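Long-range contact in 2-keto-3-deoxygluconate kinase (Thermotoga maritima, PDB 2AFB), which probably phosphorylates 2-keto-3-deoxygluconate, a sugar acid, as a kinase of the pfkB carbohydrate kinase family: residues V16-P28 with S38-A51. Numbering follows the deposited sequence.
Sequences VTFGEIMLRLSPP and SFDVTYGGAEANVA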
loop_
_atom_site.group_PDB
_atom_site.type_symbol
_atom_site.label_atom_id
_atom_site.label_comp_id
_atom_site.label_asym_id
_atom_site.label_seq_id
_atom_site.Cartn_x
_atom_site.Cartn_y
_atom_site.Cartn_z
ATOM N N VAL A 16 -2.670 -27.189 25.837
ATOM C CA VAL A 16 -2.474 -25.895 26.478
ATOM C C VAL A 16 -1.006 -25.415 26.378
ATOM O O VAL A 16 -0.053 -26.185 26.573
ATOM C CB VAL A 16 -2.909 -25.985 27.960
ATOM C CG1 VAL A 16 -2.742 -24.665 28.682
ATOM C CG2 VAL A 16 -4.331 -26.448 28.075
ATOM N N THR A 17 -0.831 -24.140 26.052
ATOM C CA THR A 17 0.471 -23.493 26.050
ATOM C C THR A 17 0.358 -22.178 26.809
ATOM O O THR A 17 -0.742 -21.620 26.986
ATOM C CB THR A 17 1.038 -23.238 24.619
ATOM O OG1 THR A 17 0.535 -22.001 24.104
ATOM C CG2 THR A 17 0.694 -24.330 23.685
ATOM N N PHE A 18 1.504 -21.701 27.267
ATOM C CA PHE A 18 1.561 -20.555 28.161
ATOM C C PHE A 18 2.745 -19.726 27.839
ATOM O O PHE A 18 3.846 -20.229 27.748
ATOM C CB PHE A 18 1.753 -21.020 29.589
ATOM C CG PHE A 18 1.982 -19.903 30.591
ATOM C CD1 PHE A 18 0.983 -19.010 30.880
ATOM C CD2 PHE A 18 3.185 -19.800 31.287
ATOM C CE1 PHE A 18 1.171 -17.995 31.811
ATOM C CE2 PHE A 18 3.388 -18.780 32.245
ATOM C CZ PHE A 18 2.381 -17.888 32.495
ATOM N N GLY A 19 2.519 -18.438 27.751
ATOM C CA GLY A 19 3.603 -17.500 27.637
ATOM C C GLY A 19 3.107 -16.135 27.234
ATOM O O GLY A 19 1.999 -15.759 27.598
ATOM N N GLU A 20 3.957 -15.401 26.516
ATOM C CA GLU A 20 3.656 -14.017 26.067
ATOM C C GLU A 20 3.414 -13.906 24.588
ATOM O O GLU A 20 4.201 -14.408 23.790
ATOM C CB GLU A 20 4.798 -13.039 26.443
ATOM C CG GLU A 20 4.573 -11.622 25.924
ATOM C CD GLU A 20 5.380 -10.514 26.639
ATOM O OE1 GLU A 20 6.532 -10.755 27.041
ATOM O OE2 GLU A 20 4.884 -9.373 26.736
ATOM N N ILE A 21 2.348 -13.207 24.240
ATOM C CA ILE A 21 2.114 -12.796 22.884
ATOM C C ILE A 21 2.306 -11.289 22.754
ATOM O O ILE A 21 1.896 -10.502 23.617
ATOM C CB ILE A 21 0.746 -13.290 22.377
ATOM C CG1 ILE A 21 0.669 -13.067 20.866
ATOM C CG2 ILE A 21 -0.405 -12.635 23.147
ATOM C CD1 ILE A 21 -0.499 -13.646 20.170
HETATM N N MSE A 22 3.015 -10.900 21.705
HETATM C CA MSE A 22 3.391 -9.532 21.508
HETATM C C MSE A 22 2.853 -9.025 20.207
HETATM O O MSE A 22 2.683 -9.792 19.258
HETATM C CB MSE A 22 4.900 -9.379 21.452
HETATM C CG MSE A 22 5.530 -9.693 22.710
HETATM SE SE MSE A 22 7.457 -9.689 22.571
HETATM C CE MSE A 22 7.787 -11.442 21.502
ATOM N N LEU A 23 2.644 -7.715 20.172
ATOM C CA LEU A 23 2.481 -7.008 18.901
ATOM C C LEU A 23 3.796 -6.986 18.125
ATOM O O LEU A 23 4.800 -6.533 18.670
ATOM C CB LEU A 23 2.067 -5.573 19.167
ATOM C CG LEU A 23 2.077 -4.638 17.917
ATOM C CD1 LEU A 23 1.048 -4.970 16.876
ATOM C CD2 LEU A 23 1.884 -3.196 18.375
ATOM N N ARG A 24 3.790 -7.429 16.861
ATOM C CA ARG A 24 4.979 -7.382 16.036
ATOM C C ARG A 24 4.850 -6.313 14.933
ATOM O O ARG A 24 3.886 -6.280 14.186
ATOM C CB ARG A 24 5.259 -8.703 15.406
ATOM C CG ARG A 24 6.695 -8.815 14.921
ATOM C CD ARG A 24 6.893 -10.076 14.099
ATOM N NE ARG A 24 6.705 -9.817 12.700
ATOM C CZ ARG A 24 6.930 -10.665 11.702
ATOM N NH1 ARG A 24 7.340 -11.914 11.897
ATOM N NH2 ARG A 24 6.734 -10.229 10.465
ATOM N N LEU A 25 5.867 -5.466 14.857
ATOM C CA LEU A 25 5.864 -4.326 13.954
ATOM C C LEU A 25 7.056 -4.490 13.046
ATOM O O LEU A 25 8.181 -4.478 13.518
ATOM C CB LEU A 25 5.920 -3.049 14.717
ATOM C CG LEU A 25 4.735 -2.664 15.645
ATOM C CD1 LEU A 25 5.093 -1.380 16.305
ATOM C CD2 LEU A 25 3.381 -2.533 14.933
ATOM N N SER A 26 6.820 -4.718 11.754
ATOM C CA SER A 26 7.926 -4.924 10.813
ATOM C C SER A 26 7.792 -4.026 9.606
ATOM O O SER A 26 6.685 -3.903 9.090
ATOM C CB SER A 26 8.055 -6.389 10.373
ATOM O OG SER A 26 6.787 -6.868 9.954
ATOM N N PRO A 27 8.909 -3.341 9.184
ATOM C CA PRO A 27 8.740 -2.575 7.993
ATOM C C PRO A 27 8.532 -3.517 6.780
ATOM O O PRO A 27 9.004 -4.645 6.806
ATOM C CB PRO A 27 10.060 -1.807 7.874
ATOM C CG PRO A 27 10.752 -1.873 9.242
ATOM C CD PRO A 27 10.275 -3.190 9.758
ATOM N N PRO A 28 7.858 -3.038 5.743
ATOM C CA PRO A 28 7.704 -3.812 4.515
ATOM C C PRO A 28 8.943 -3.805 3.629
ATOM O O PRO A 28 9.772 -2.859 3.677
ATOM C CB PRO A 28 6.515 -3.124 3.796
ATOM C CG PRO A 28 6.589 -1.624 4.294
ATOM C CD PRO A 28 7.212 -1.694 5.676
ATOM N N SER A 38 5.698 3.096 7.364
ATOM C CA SER A 38 4.759 2.156 7.979
ATOM C C SER A 38 5.375 0.864 8.526
ATOM O O SER A 38 6.537 0.512 8.255
ATOM C CB SER A 38 3.638 1.780 7.001
ATOM O OG SER A 38 4.145 0.931 6.024
ATOM N N PHE A 39 4.552 0.178 9.313
ATOM C CA PHE A 39 4.839 -1.126 9.876
ATOM C C PHE A 39 3.666 -2.054 9.554
ATOM O O PHE A 39 2.506 -1.687 9.792
ATOM C CB PHE A 39 4.943 -1.097 11.399
ATOM C CG PHE A 39 6.158 -0.400 11.915
ATOM C CD1 PHE A 39 7.421 -0.814 11.527
ATOM C CD2 PHE A 39 6.033 0.681 12.821
ATOM C CE1 PHE A 39 8.575 -0.156 11.983
ATOM C CE2 PHE A 39 7.160 1.323 13.303
ATOM C CZ PHE A 39 8.455 0.909 12.870
ATOM N N ASP A 40 4.007 -3.231 9.010
ATOM C CA ASP A 40 3.162 -4.397 8.966
ATOM C C ASP A 40 2.942 -4.841 10.390
ATOM O O ASP A 40 3.849 -4.784 11.189
ATOM C CB ASP A 40 3.828 -5.500 8.164
ATOM C CG ASP A 40 3.989 -5.117 6.691
ATOM O OD1 ASP A 40 3.078 -4.437 6.195
ATOM O OD2 ASP A 40 4.963 -5.504 6.022
ATOM N N VAL A 41 1.713 -5.248 10.666
ATOM C CA VAL A 41 1.220 -5.601 11.983
ATOM C C VAL A 41 0.865 -7.073 11.994
ATOM O O VAL A 41 0.254 -7.563 11.085
ATOM C CB VAL A 41 -0.078 -4.827 12.340
ATOM C CG1 VAL A 41 -0.779 -5.432 13.548
ATOM C CG2 VAL A 41 0.256 -3.367 12.624
ATOM N N THR A 42 1.318 -7.753 13.028
ATOM C CA THR A 42 0.868 -9.085 13.372
ATOM C C THR A 42 1.087 -9.336 14.852
ATOM O O THR A 42 1.560 -8.461 15.588
ATOM C CB THR A 42 1.485 -10.199 12.473
ATOM O OG1 THR A 42 0.696 -11.397 12.620
ATOM C CG2 THR A 42 2.968 -10.482 12.824
ATOM N N TYR A 43 0.688 -10.505 15.332
ATOM C CA TYR A 43 0.801 -10.798 16.747
ATOM C C TYR A 43 1.475 -12.154 16.872
ATOM O O TYR A 43 1.101 -13.088 16.178
ATOM C CB TYR A 43 -0.588 -10.738 17.438
ATOM C CG TYR A 43 -1.183 -9.349 17.373
ATOM C CD1 TYR A 43 -1.936 -8.951 16.290
ATOM C CD2 TYR A 43 -0.970 -8.421 18.398
ATOM C CE1 TYR A 43 -2.419 -7.657 16.201
ATOM C CE2 TYR A 43 -1.459 -7.161 18.329
ATOM C CZ TYR A 43 -2.161 -6.765 17.224
ATOM O OH TYR A 43 -2.653 -5.483 17.169
ATOM N N GLY A 44 2.469 -12.280 17.740
ATOM C CA GLY A 44 3.018 -13.614 18.003
ATOM C C GLY A 44 3.887 -13.757 19.212
ATOM O O GLY A 44 4.090 -12.805 19.938
ATOM N N GLY A 45 4.465 -14.932 19.372
ATOM C CA GLY A 45 5.272 -15.275 20.569
ATOM C C GLY A 45 5.450 -16.783 20.560
ATOM O O GLY A 45 4.582 -17.485 20.078
ATOM N N ALA A 46 6.548 -17.280 21.129
ATOM C CA ALA A 46 6.970 -18.703 21.001
ATOM C C ALA A 46 5.827 -19.704 21.278
ATOM O O ALA A 46 5.436 -20.498 20.398
ATOM C CB ALA A 46 8.156 -18.979 21.943
ATOM N N GLU A 47 5.260 -19.611 22.475
ATOM C CA GLU A 47 4.170 -20.502 22.876
ATOM C C GLU A 47 2.837 -20.188 22.204
ATOM O O GLU A 47 2.072 -21.113 21.895
ATOM C CB GLU A 47 4.037 -20.590 24.404
ATOM C CG GLU A 47 5.373 -20.888 25.139
ATOM C CD GLU A 47 6.136 -19.619 25.565
ATOM O OE1 GLU A 47 5.833 -18.486 25.066
ATOM O OE2 GLU A 47 7.039 -19.764 26.402
ATOM N N ALA A 48 2.596 -18.931 21.839
ATOM C CA ALA A 48 1.407 -18.615 21.043
ATOM C C ALA A 48 1.489 -19.257 19.671
ATOM O O ALA A 48 0.502 -19.766 19.172
ATOM C CB ALA A 48 1.126 -17.103 20.924
ATOM N N ASN A 49 2.670 -19.231 19.083
ATOM C CA ASN A 49 2.891 -19.775 17.770
ATOM C C ASN A 49 2.657 -21.310 17.759
ATOM O O ASN A 49 2.094 -21.879 16.804
ATOM C CB ASN A 49 4.299 -19.457 17.293
ATOM C CG ASN A 49 4.626 -17.943 17.215
ATOM O OD1 ASN A 49 3.751 -17.077 17.215
ATOM N ND2 ASN A 49 5.923 -17.646 17.129
ATOM N N VAL A 50 3.026 -21.957 18.843
ATOM C CA VAL A 50 2.801 -23.404 19.015
ATOM C C VAL A 50 1.312 -23.697 19.073
ATOM O O VAL A 50 0.805 -24.611 18.403
ATOM C CB VAL A 50 3.532 -23.934 20.275
ATOM C CG1 VAL A 50 3.193 -25.416 20.523
ATOM C CG2 VAL A 50 5.008 -23.744 20.121
ATOM N N ALA A 51 0.593 -22.917 19.853
ATOM C CA ALA A 51 -0.848 -23.080 19.954
ATOM C C ALA A 51 -1.494 -22.907 18.571
ATOM O O ALA A 51 -2.412 -23.636 18.182
ATOM C CB ALA A 51 -1.438 -22.047 20.960
HETATM O O HOH W 1 6.744 -16.292 26.220
HETATM O O HOH W 2 3.838 -17.111 23.584
HETATM O O HOH W 3 4.885 -7.563 11.662
HETATM O O HOH W 4 6.984 -6.849 7.264
#
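Leu25 CB sits over one face of the Phe39 ring, a CH-pi contact 4.3 Å from the ring centroid. The backbone at Ser26 C and Pro27 N meets the edge of that ring, in its plane. The Arg24 guanidinium has Thr42 CG2 over one face, offset toward the rim. The same arginine makes salt bridges to Asp286 and Asp328. Its NE donates to a water that also donates to Asp40 O and is hydrogen-bonded to Ser26 OG. Leu23 CD1 meets Tyr43 CE2 at 3.6 Å, coming obliquely to the ring. Strands 22-26 and 38-44 form an antiparallel hairpin. Met22, Arg24 and Ser26 pair with Gly44, Thr42 and Asp40 through two backbone bonds each. This hairpin belongs to the small four-stranded sheet, consistent with the lid that covers the active site in ribokinase-like kinases. Ser38 to Asp40 continue the sheet into a second subunit, where Leu25 packs on Leu25 of that subunit. At the other end, helix 46-51 runs nearly antiparallel to strand 16-18. Thr17 OG1 donates to Glu47 O at 2.8 Å, from above the carbonyl plane. Ala51 N reaches the same oxygen from the opposite face. With OG1 set between its backbone N and carbonyl carbon (chi1 86°), the hydroxyl faces the helix. A valine here would probably leave Glu47 O with the helix bond from Ala51 N but without its tie to the strand. A bend at chi2 (92°) lays the Glu47 chain against Phe18 O, with CG 3.1 Å from it. Glu47 OE1 accepts from two waters, which bridge to Glu20 N and Glu20 O; OE2 is bound by Ser145 and Thr148.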